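Local coordinates for beta-fructofuranosidase (Arthrobacter, PDB 3WPU), which belongs to the levansucrase/invertase family of the beta-fructosidase clan, whose members are built on a five-bladed beta-propeller, at residues Lys208-Lys212 against Asp517-Asp521; Asn395-Phe401 against Gln413-Gln419; Pro406-Phe411 against Thr440-Arg446. All blocks are in the same frame, centred on the assembly; numbering follows the deposited sequence.

Contact 1 (Lys208-Lys212 against Asp517-Asp521); sequences KANKK and DDYLD
Residues K208 to N210 are extended, the last of strand 197-210; K211 (phi/psi -58/-32) and K212 then take helical angles and turn the chain toward strand 213-226. Opposite lies the C-terminal end of helix 514-520, where D517 to L520 are helical and D521 (-87/-3) leaves the helix, its N held weakly by D517 O at 2.8 Å. The nearest CA atoms are those of N210 and D521, 4.1 Å apart. The defining bond runs from K211 N to D521 OD1, 2.8 Å and nearly straight at 167°. The t rotamer of D521 carries its short carboxylate to the hairpin turn, so the K211 NH gains an acceptor, and N210 CB lies 3.3 Å from D521 OD1. This is a hairpin tip docked on a helix end: strands 197-210 and 213-226 are antiparallel neighbours in a large mixed sheet, to which strand 488-493, touched by Y519 (at N493) and L520 (at F491), also belongs. One water joins the backbones, donating to A209 O (2.8 Å) and L520 O (2.9 Å), two carbonyls themselves 3.7 Å apart. K211, long and flexible, suits this exposed edge: with chi2 and chi3 both t it stretches along the helix until NZ lies 3.5 Å from D517 CB. N210 O also accepts a weak hydrogen bond from W93 NE1.

Contact 2 (Asn395-Phe401 against Gln413-Gln419); sequences NPTNLNF and QHPGHFQ
Neither segment is regular; the CA atoms come closest at T397-H417 (5.3 Å) and N398-Q413 (6.1 Å). N395 points its CB toward the other segment, and its amide ND2 donates to H417 O at 3.0 Å while also serving A420 O. P396, extended (-63/134), has the most surface buried: its CB sits 3.4 Å from the centroid of the H414 ring, 6° off the normal, a CH-pi contact suited to a rigid proline. P396 O receives a CA-H...O contact from H417 CA (3.3 Å). A CB on G416 would crowd P396 CG and collide with Q419 OE1, which V60 N holds, so glycine fits. T397 turns its OG1 onto N395 O (2.7 Å) and shares a water with H417 O, the water donating at 2.7 Å to T397 OG1 and at 2.9 Å to H417 O. At N398 the side chain of Q413 (chi1 t, chi2 p) copies a neighbouring strand: OE1 accepts from N398 N (2.8 Å) and NE2 donates to N398 O (3.0 Å), while OE1 also takes H414 N (2.8 Å). N398 then starts a type I turn to F401, its OD1 accepting from N400 N (2.9 Å), an Asx turn. Type I turns at H414-H417 and G416-Q419 fold the partner segment. Such buried loop-on-loop packing is consistent with a connection between successive antiparallel sheets, here 340-394 and 423-469, of a beta-propeller.

Contact 3 (Pro406-Phe411 against Thr440-Arg446); sequences PFAPDF and THDDFVR
A tight beta-hairpin forms one half of this contact: strands 437-438 and 443-446 are joined by a type I turn from T440 to D443, closed by T440 N to D443 O (3.1 Å) and D443 N to T440 O (3.0 Å). Across it lies the irregular segment P406-F411, with CA atoms nearest at P409-H441 (4.6 Å); no direct hydrogen bond links the two. H441, at the turn, gives up the most surface. Its CB lies 3.3 Å from P409 O, and its flat ring offers a face to F411 CD2, 3.3 Å from H441 NE2; the two rings are oblique, centroids 4.8 Å apart and planes at 44°. F411 also makes a cation-pi contact with R47. A water accepts from H441 N (2.9 Å) and lies 2.8 Å from D410 O, bridging the two. P409, second in buried area, points its CB toward the hairpin; P409 CD sits over one face of the F444 ring, 3.8 Å from its centroid and 22° off the normal, a CH-pi contact. R446 comes third. Its side chain, m at chi1, chi2 and chi3, bends so that its end comes close to P406, and it is long enough to form salt bridges with both D436 and D108. One planar face of its guanidinium lies against the backbone at P406 O and F407 N, with R446 NE 3.5 Å from P406 O.

Contacts 2 and 3 are close neighbours, their centres 11 Å apart, and they cross along the chain: the segments alternate, so that the loop 395-419 and the hairpin 440-446 are knitted together. They touch where F418 CE2 lies 3.5 Å from P406 N and where P415 CB lies 4.1 Å from T440 CG2. Contact 2 is the buried member of the pair and contact 3 the surface one; a glycerol, probably from the crystallisation liquor, lies about 3 Å from the R446 side chain. Contact 1 stands apart, its centre 46 Å from that of contact 2 and 45 Å from that of contact 3, with nearest atoms about 29 and 28 Å away.

Contact 1 (Lys208-Lys212 against Asp517-Asp521)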
loop_
_atom_site.group_PDB
_atom_site.type_symbol
_atom_site.label_atom_id
_atom_site.label_comp_id
_atom_site.label_asym_id
_atom_site.label_seq_id
_atom_site.Cartn_x
_atom_site.Cartn_y
_atom_site.Cartn_z
ATOM N N LYS A 208 -13.792 -18.541 -9.201
ATOM C CA LYS A 208 -14.140 -19.780 -9.847
ATOM C C LYS A 208 -12.833 -20.340 -10.401
ATOM O O LYS A 208 -12.244 -19.765 -11.313
ATOM C CB LYS A 208 -15.209 -19.550 -10.915
ATOM C CG LYS A 208 -15.931 -20.831 -11.342
ATOM C CD LYS A 208 -15.204 -21.538 -12.471
ATOM C CE LYS A 208 -15.732 -22.955 -12.712
ATOM N NZ LYS A 208 -14.952 -24.023 -12.004
ATOM N N ALA A 209 -12.357 -21.422 -9.788
ATOM C CA ALA A 209 -11.048 -21.984 -10.107
ATOM C C ALA A 209 -11.155 -23.418 -10.624
ATOM O O ALA A 209 -12.014 -24.185 -10.200
ATOM C CB ALA A 209 -10.144 -21.928 -8.888
ATOM N N ASN A 210 -10.298 -23.752 -11.578
ATOM C CA ASN A 210 -10.095 -25.159 -11.963
ATOM C C ASN A 210 -8.657 -25.352 -12.441
ATOM O O ASN A 210 -7.832 -24.453 -12.260
ATOM C CB ASN A 210 -11.155 -25.623 -12.993
ATOM C CG ASN A 210 -11.175 -24.797 -14.274
ATOM O OD1 ASN A 210 -12.211 -24.714 -14.944
ATOM N ND2 ASN A 210 -10.068 -24.193 -14.628
ATOM N N LYS A 211 -8.354 -26.506 -13.041
ATOM C CA LYS A 211 -6.994 -26.797 -13.511
ATOM C C LYS A 211 -6.484 -25.775 -14.504
ATOM O O LYS A 211 -5.283 -25.551 -14.586
ATOM C CB LYS A 211 -6.907 -28.172 -14.184
ATOM C CG LYS A 211 -6.792 -29.320 -13.207
ATOM C CD LYS A 211 -6.803 -30.669 -13.922
ATOM C CE LYS A 211 -6.925 -31.818 -12.936
ATOM N NZ LYS A 211 -5.807 -31.817 -11.959
ATOM N N LYS A 212 -7.390 -25.206 -15.288
ATOM C CA LYS A 212 -7.037 -24.241 -16.332
ATOM C C LYS A 212 -6.754 -22.830 -15.818
ATOM O O LYS A 212 -6.105 -22.057 -16.508
ATOM C CB LYS A 212 -8.129 -24.182 -17.409
ATOM C CG LYS A 212 -7.993 -25.236 -18.502
ATOM C CD LYS A 212 -7.824 -26.637 -17.934
ATOM C CE LYS A 212 -7.767 -27.684 -19.037
ATOM N NZ LYS A 212 -9.011 -27.730 -19.855
ATOM N N ASP A 517 -7.124 -33.451 -6.668
ATOM C CA ASP A 517 -6.970 -32.670 -7.900
ATOM C C ASP A 517 -8.311 -32.549 -8.626
ATOM O O ASP A 517 -8.672 -31.474 -9.109
ATOM C CB ASP A 517 -5.904 -33.285 -8.816
ATOM C CG ASP A 517 -4.556 -33.432 -8.130
ATOM O OD1 ASP A 517 -4.159 -32.520 -7.362
ATOM O OD2 ASP A 517 -3.888 -34.463 -8.364
ATOM N N ASP A 518 -9.067 -33.644 -8.661
ATOM C CA ASP A 518 -10.378 -33.657 -9.312
ATOM C C ASP A 518 -11.387 -32.742 -8.610
ATOM O O ASP A 518 -12.190 -32.071 -9.262
ATOM C CB ASP A 518 -10.947 -35.085 -9.363
ATOM C CG ASP A 518 -9.925 -36.118 -9.836
ATOM O OD1 ASP A 518 -9.220 -35.865 -10.839
ATOM O OD2 ASP A 518 -9.836 -37.189 -9.196
ATOM N N TYR A 519 -11.349 -32.747 -7.279
ATOM C CA TYR A 519 -12.178 -31.892 -6.443
ATOM C C TYR A 519 -11.858 -30.427 -6.733
ATOM O O TYR A 519 -12.763 -29.606 -6.861
ATOM C CB TYR A 519 -11.881 -32.209 -4.989
ATOM C CG TYR A 519 -12.612 -31.440 -3.904
ATOM C CD1 TYR A 519 -13.889 -31.812 -3.499
ATOM C CD2 TYR A 519 -11.982 -30.412 -3.207
ATOM C CE1 TYR A 519 -14.539 -31.154 -2.460
ATOM C CE2 TYR A 519 -12.629 -29.738 -2.171
ATOM C CZ TYR A 519 -13.906 -30.115 -1.797
ATOM O OH TYR A 519 -14.546 -29.452 -0.758
ATOM N N LEU A 520 -10.569 -30.125 -6.844
ATOM C CA LEU A 520 -10.122 -28.750 -7.118
ATOM C C LEU A 520 -10.282 -28.348 -8.581
ATOM O O LEU A 520 -10.217 -27.160 -8.898
ATOM C CB LEU A 520 -8.677 -28.548 -6.659
ATOM C CG LEU A 520 -8.479 -28.670 -5.147
ATOM C CD1 LEU A 520 -7.012 -28.499 -4.794
ATOM C CD2 LEU A 520 -9.350 -27.679 -4.385
ATOM N N ASP A 521 -10.494 -29.317 -9.471
ATOM C CA ASP A 521 -10.803 -29.024 -10.883
ATOM C C ASP A 521 -12.310 -28.830 -11.076
ATOM O O ASP A 521 -12.766 -28.519 -12.168
ATOM C CB ASP A 521 -10.278 -30.147 -11.780
ATOM C CG ASP A 521 -10.325 -29.805 -13.260
ATOM O OD1 ASP A 521 -10.101 -28.635 -13.638
ATOM O OD2 ASP A 521 -10.593 -30.723 -14.064
HETATM O O HOH W 1 -12.202 -25.464 -7.723
#

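Contact 2 (Asn395-Phe401 against Gln413-Gln419)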
loop_
_atom_site.group_PDB
_atom_site.type_symbol
_atom_site.label_atom_id
_atom_site.label_comp_id
_atom_site.label_asym_id
_atom_site.label_seq_id
_atom_site.Cartn_x
_atom_site.Cartn_y
_atom_site.Cartn_z
ATOM N N ASN A 395 14.027 4.399 -1.541
ATOM C CA ASN A 395 14.793 4.129 -2.750
ATOM C C ASN A 395 16.199 4.702 -2.577
ATOM O O ASN A 395 16.412 5.664 -1.824
ATOM C CB ASN A 395 14.109 4.711 -3.955
ATOM C CG ASN A 395 12.822 3.988 -4.306
ATOM O OD1 ASN A 395 12.566 2.860 -3.866
ATOM N ND2 ASN A 395 12.000 4.632 -5.111
ATOM N N PRO A 396 17.182 4.122 -3.306
ATOM C CA PRO A 396 18.513 4.701 -3.198
ATOM C C PRO A 396 18.441 6.124 -3.735
ATOM O O PRO A 396 17.860 6.341 -4.803
ATOM C CB PRO A 396 19.378 3.810 -4.095
ATOM C CG PRO A 396 18.487 2.820 -4.734
ATOM C CD PRO A 396 17.155 2.854 -4.055
ATOM N N THR A 397 19.040 7.055 -2.986
ATOM C CA THR A 397 18.766 8.475 -3.095
ATOM C C THR A 397 19.959 9.264 -2.584
ATOM O O THR A 397 20.454 9.006 -1.490
ATOM C CB THR A 397 17.546 8.856 -2.192
ATOM O OG1 THR A 397 16.369 8.204 -2.666
ATOM C CG2 THR A 397 17.305 10.375 -2.185
ATOM N N ASN A 398 20.438 10.212 -3.399
ATOM C CA ASN A 398 21.390 11.190 -2.921
ATOM C C ASN A 398 20.694 12.488 -2.595
ATOM O O ASN A 398 20.335 13.243 -3.500
ATOM C CB ASN A 398 22.509 11.443 -3.954
ATOM C CG ASN A 398 23.723 12.121 -3.314
ATOM O OD1 ASN A 398 23.571 12.951 -2.421
ATOM N ND2 ASN A 398 24.935 11.762 -3.763
ATOM N N LEU A 399 20.496 12.760 -1.300
ATOM C CA LEU A 399 19.774 13.979 -0.896
ATOM C C LEU A 399 20.560 15.251 -1.166
ATOM O O LEU A 399 19.985 16.336 -1.125
ATOM C CB LEU A 399 19.336 13.928 0.573
ATOM C CG LEU A 399 18.215 12.947 0.922
ATOM C CD1 LEU A 399 17.907 13.108 2.405
ATOM C CD2 LEU A 399 16.955 13.128 0.088
ATOM N N ASN A 400 21.857 15.109 -1.485
ATOM C CA ASN A 400 22.693 16.246 -1.842
ATOM C C ASN A 400 22.451 16.755 -3.260
ATOM O O ASN A 400 22.989 17.793 -3.632
ATOM C CB ASN A 400 24.178 15.913 -1.663
ATOM C CG ASN A 400 24.473 15.376 -0.280
ATOM O OD1 ASN A 400 24.835 14.205 -0.112
ATOM N ND2 ASN A 400 24.272 16.206 0.707
ATOM N N PHE A 401 21.632 16.049 -4.032
ATOM C CA PHE A 401 21.278 16.457 -5.387
ATOM C C PHE A 401 19.768 16.467 -5.574
ATOM O O PHE A 401 19.013 15.818 -4.814
ATOM C CB PHE A 401 21.968 15.541 -6.406
ATOM C CG PHE A 401 23.465 15.607 -6.331
ATOM C CD1 PHE A 401 24.147 16.643 -6.951
ATOM C CD2 PHE A 401 24.184 14.674 -5.617
ATOM C CE1 PHE A 401 25.521 16.735 -6.861
ATOM C CE2 PHE A 401 25.558 14.750 -5.528
ATOM C CZ PHE A 401 26.234 15.783 -6.152
ATOM N N GLN A 413 21.627 12.331 -9.905
ATOM C CA GLN A 413 20.822 11.554 -8.946
ATOM C C GLN A 413 21.080 10.053 -9.112
ATOM O O GLN A 413 21.518 9.593 -10.185
ATOM C CB GLN A 413 19.351 11.920 -9.120
ATOM C CG GLN A 413 18.448 11.432 -7.992
ATOM C CD GLN A 413 19.071 11.673 -6.634
ATOM O OE1 GLN A 413 19.574 10.743 -5.995
ATOM N NE2 GLN A 413 19.093 12.927 -6.213
ATOM N N HIS A 414 20.832 9.270 -8.063
ATOM C CA HIS A 414 21.000 7.822 -8.115
ATOM C C HIS A 414 19.981 7.268 -9.123
ATOM O O HIS A 414 18.822 7.668 -9.110
ATOM C CB HIS A 414 20.789 7.185 -6.724
ATOM C CG HIS A 414 21.204 5.746 -6.654
ATOM N ND1 HIS A 414 20.539 4.743 -7.324
ATOM C CD2 HIS A 414 22.238 5.141 -6.025
ATOM C CE1 HIS A 414 21.129 3.586 -7.101
ATOM N NE2 HIS A 414 22.159 3.797 -6.304
ATOM N N PRO A 415 20.409 6.362 -10.026
ATOM C CA PRO A 415 19.470 5.860 -11.059
ATOM C C PRO A 415 18.345 4.938 -10.568
ATOM O O PRO A 415 17.462 4.570 -11.329
ATOM C CB PRO A 415 20.389 5.120 -12.045
ATOM C CG PRO A 415 21.621 4.807 -11.273
ATOM C CD PRO A 415 21.799 5.931 -10.288
ATOM N N GLY A 416 18.362 4.641 -9.286
ATOM C CA GLY A 416 17.286 3.894 -8.607
ATOM C C GLY A 416 16.359 4.762 -7.788
ATOM O O GLY A 416 15.525 4.238 -7.038
ATOM N N HIS A 417 16.478 6.079 -7.895
ATOM C CA HIS A 417 15.674 7.033 -7.115
ATOM C C HIS A 417 14.175 6.776 -7.242
ATOM O O HIS A 417 13.443 6.984 -6.274
ATOM C CB HIS A 417 15.982 8.446 -7.608
ATOM C CG HIS A 417 15.527 9.554 -6.719
ATOM N ND1 HIS A 417 14.301 10.164 -6.862
ATOM C CD2 HIS A 417 16.187 10.250 -5.766
ATOM C CE1 HIS A 417 14.209 11.166 -6.001
ATOM N NE2 HIS A 417 15.342 11.237 -5.326
ATOM N N PHE A 418 13.727 6.305 -8.395
ATOM C CA PHE A 418 12.318 6.004 -8.639
ATOM C C PHE A 418 12.073 4.526 -8.944
ATOM O O PHE A 418 11.093 4.173 -9.606
ATOM C CB PHE A 418 11.796 6.858 -9.789
ATOM C CG PHE A 418 11.951 8.343 -9.570
ATOM C CD1 PHE A 418 11.199 8.996 -8.591
ATOM C CD2 PHE A 418 12.821 9.095 -10.348
ATOM C CE1 PHE A 418 11.308 10.365 -8.400
ATOM C CE2 PHE A 418 12.933 10.471 -10.151
ATOM C CZ PHE A 418 12.194 11.099 -9.165
ATOM N N GLN A 419 12.955 3.648 -8.468
ATOM C CA GLN A 419 12.919 2.239 -8.858
ATOM C C GLN A 419 11.702 1.504 -8.360
ATOM O O GLN A 419 11.377 0.442 -8.877
ATOM C CB GLN A 419 14.172 1.482 -8.386
ATOM C CG GLN A 419 14.247 1.318 -6.870
ATOM C CD GLN A 419 15.468 0.544 -6.420
ATOM O OE1 GLN A 419 16.482 0.467 -7.124
ATOM N NE2 GLN A 419 15.365 -0.068 -5.260
HETATM O O HOH W 2 13.952 8.475 -3.817
#

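Contact 3 (Pro406-Phe411 against Thr440-Arg446)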
loop_
_atom_site.group_PDB
_atom_site.type_symbol
_atom_site.label_atom_id
_atom_site.label_comp_id
_atom_site.label_asym_id
_atom_site.label_seq_id
_atom_site.Cartn_x
_atom_site.Cartn_y
_atom_site.Cartn_z
ATOM N N PRO A 406 10.352 10.981 -12.465
ATOM C CA PRO A 406 10.412 9.680 -13.121
ATOM C C PRO A 406 10.458 9.741 -14.653
ATOM O O PRO A 406 10.862 8.774 -15.275
ATOM C CB PRO A 406 9.135 8.968 -12.664
ATOM C CG PRO A 406 8.570 9.789 -11.582
ATOM C CD PRO A 406 9.256 11.085 -11.478
ATOM N N PHE A 407 10.034 10.874 -15.224
ATOM C CA PHE A 407 10.054 11.097 -16.660
ATOM C C PHE A 407 11.224 11.991 -17.066
ATOM O O PHE A 407 11.404 12.264 -18.245
ATOM C CB PHE A 407 8.727 11.705 -17.138
ATOM C CG PHE A 407 8.269 12.873 -16.324
ATOM C CD1 PHE A 407 8.789 14.148 -16.541
ATOM C CD2 PHE A 407 7.341 12.692 -15.305
ATOM C CE1 PHE A 407 8.374 15.223 -15.772
ATOM C CE2 PHE A 407 6.930 13.765 -14.530
ATOM C CZ PHE A 407 7.441 15.029 -14.758
ATOM N N ALA A 408 12.039 12.403 -16.096
ATOM C CA ALA A 408 13.168 13.321 -16.351
ATOM C C ALA A 408 14.173 13.235 -15.193
ATOM O O ALA A 408 14.173 14.089 -14.298
ATOM C CB ALA A 408 12.650 14.747 -16.526
ATOM N N PRO A 409 14.993 12.163 -15.178
ATOM C CA PRO A 409 15.929 11.997 -14.078
ATOM C C PRO A 409 16.940 13.122 -14.001
ATOM O O PRO A 409 17.374 13.634 -15.035
ATOM C CB PRO A 409 16.628 10.670 -14.393
ATOM C CG PRO A 409 15.676 9.936 -15.252
ATOM C CD PRO A 409 14.949 10.971 -16.045
ATOM N N ASP A 410 17.303 13.507 -12.790
ATOM C CA ASP A 410 18.360 14.503 -12.597
ATOM C C ASP A 410 19.738 13.926 -12.940
ATOM O O ASP A 410 20.098 12.822 -12.567
ATOM C CB ASP A 410 18.367 15.022 -11.162
ATOM C CG ASP A 410 19.341 16.181 -10.963
ATOM O OD1 ASP A 410 18.917 17.351 -11.105
ATOM O OD2 ASP A 410 20.503 15.918 -10.613
ATOM N N PHE A 411 20.528 14.727 -13.650
ATOM C CA PHE A 411 21.887 14.359 -14.008
ATOM C C PHE A 411 22.763 13.742 -12.894
ATOM O O PHE A 411 23.560 12.851 -13.157
ATOM C CB PHE A 411 22.593 15.615 -14.557
ATOM C CG PHE A 411 23.942 15.339 -15.133
ATOM C CD1 PHE A 411 25.085 15.420 -14.345
ATOM C CD2 PHE A 411 24.069 14.988 -16.469
ATOM C CE1 PHE A 411 26.336 15.159 -14.882
ATOM C CE2 PHE A 411 25.313 14.730 -17.009
ATOM C CZ PHE A 411 26.445 14.809 -16.213
ATOM N N THR A 440 19.443 6.652 -15.806
ATOM C CA THR A 440 19.987 7.988 -15.719
ATOM C C THR A 440 19.259 8.878 -16.717
ATOM O O THR A 440 18.414 8.399 -17.485
ATOM C CB THR A 440 21.500 7.964 -16.022
ATOM O OG1 THR A 440 21.719 7.226 -17.225
ATOM C CG2 THR A 440 22.253 7.287 -14.915
ATOM N N HIS A 441 19.593 10.169 -16.709
ATOM C CA HIS A 441 18.891 11.185 -17.497
ATOM C C HIS A 441 18.821 10.853 -19.001
ATOM O O HIS A 441 17.818 11.139 -19.651
ATOM C CB HIS A 441 19.561 12.547 -17.292
ATOM C CG HIS A 441 20.940 12.622 -17.862
ATOM N ND1 HIS A 441 21.213 13.241 -19.062
ATOM C CD2 HIS A 441 22.115 12.112 -17.425
ATOM C CE1 HIS A 441 22.501 13.128 -19.330
ATOM N NE2 HIS A 441 23.071 12.442 -18.356
ATOM N N ASP A 442 19.872 10.242 -19.531
ATOM C CA ASP A 442 19.951 9.893 -20.961
ATOM C C ASP A 442 19.734 8.397 -21.247
ATOM O O ASP A 442 19.913 7.936 -22.374
ATOM C CB ASP A 442 21.308 10.328 -21.527
ATOM C CG ASP A 442 22.480 9.705 -20.789
ATOM O OD1 ASP A 442 22.286 9.111 -19.695
ATOM O OD2 ASP A 442 23.617 9.825 -21.300
ATOM N N ASP A 443 19.328 7.634 -20.238
ATOM C CA ASP A 443 19.289 6.186 -20.364
ATOM C C ASP A 443 18.415 5.608 -19.259
ATOM O O ASP A 443 18.915 4.969 -18.323
ATOM C CB ASP A 443 20.693 5.599 -20.276
ATOM C CG ASP A 443 20.706 4.085 -20.341
ATOM O OD1 ASP A 443 19.870 3.493 -21.041
ATOM O OD2 ASP A 443 21.563 3.480 -19.666
ATOM N N PHE A 444 17.115 5.841 -19.391
ATOM C CA PHE A 444 16.168 5.329 -18.405
ATOM C C PHE A 444 15.023 4.601 -19.057
ATOM O O PHE A 444 14.752 4.775 -20.247
ATOM C CB PHE A 444 15.660 6.449 -17.492
ATOM C CG PHE A 444 14.773 7.472 -18.173
ATOM C CD1 PHE A 444 13.377 7.339 -18.161
ATOM C CD2 PHE A 444 15.325 8.607 -18.781
ATOM C CE1 PHE A 444 12.568 8.293 -18.749
ATOM C CE2 PHE A 444 14.521 9.558 -19.380
ATOM C CZ PHE A 444 13.143 9.411 -19.364
ATOM N N VAL A 445 14.321 3.792 -18.259
ATOM C CA VAL A 445 13.200 3.034 -18.739
ATOM C C VAL A 445 12.116 3.085 -17.682
ATOM O O VAL A 445 12.429 3.226 -16.489
ATOM C CB VAL A 445 13.548 1.550 -19.011
ATOM C CG1 VAL A 445 14.483 1.444 -20.215
ATOM C CG2 VAL A 445 14.158 0.868 -17.813
ATOM N N ARG A 446 10.875 3.006 -18.149
ATOM C CA ARG A 446 9.711 2.907 -17.257
ATOM C C ARG A 446 9.370 1.459 -17.026
ATOM O O ARG A 446 9.546 0.608 -17.906
ATOM C CB ARG A 446 8.518 3.650 -17.839
ATOM C CG ARG A 446 8.809 5.091 -18.229
ATOM C CD ARG A 446 9.457 5.923 -17.132
ATOM N NE ARG A 446 8.520 6.235 -16.052
ATOM C CZ ARG A 446 7.657 7.252 -16.076
ATOM N NH1 ARG A 446 7.580 8.040 -17.136
ATOM N NH2 ARG A 446 6.860 7.492 -15.025
HETATM O O HOH W 3 21.001 10.782 -14.239
#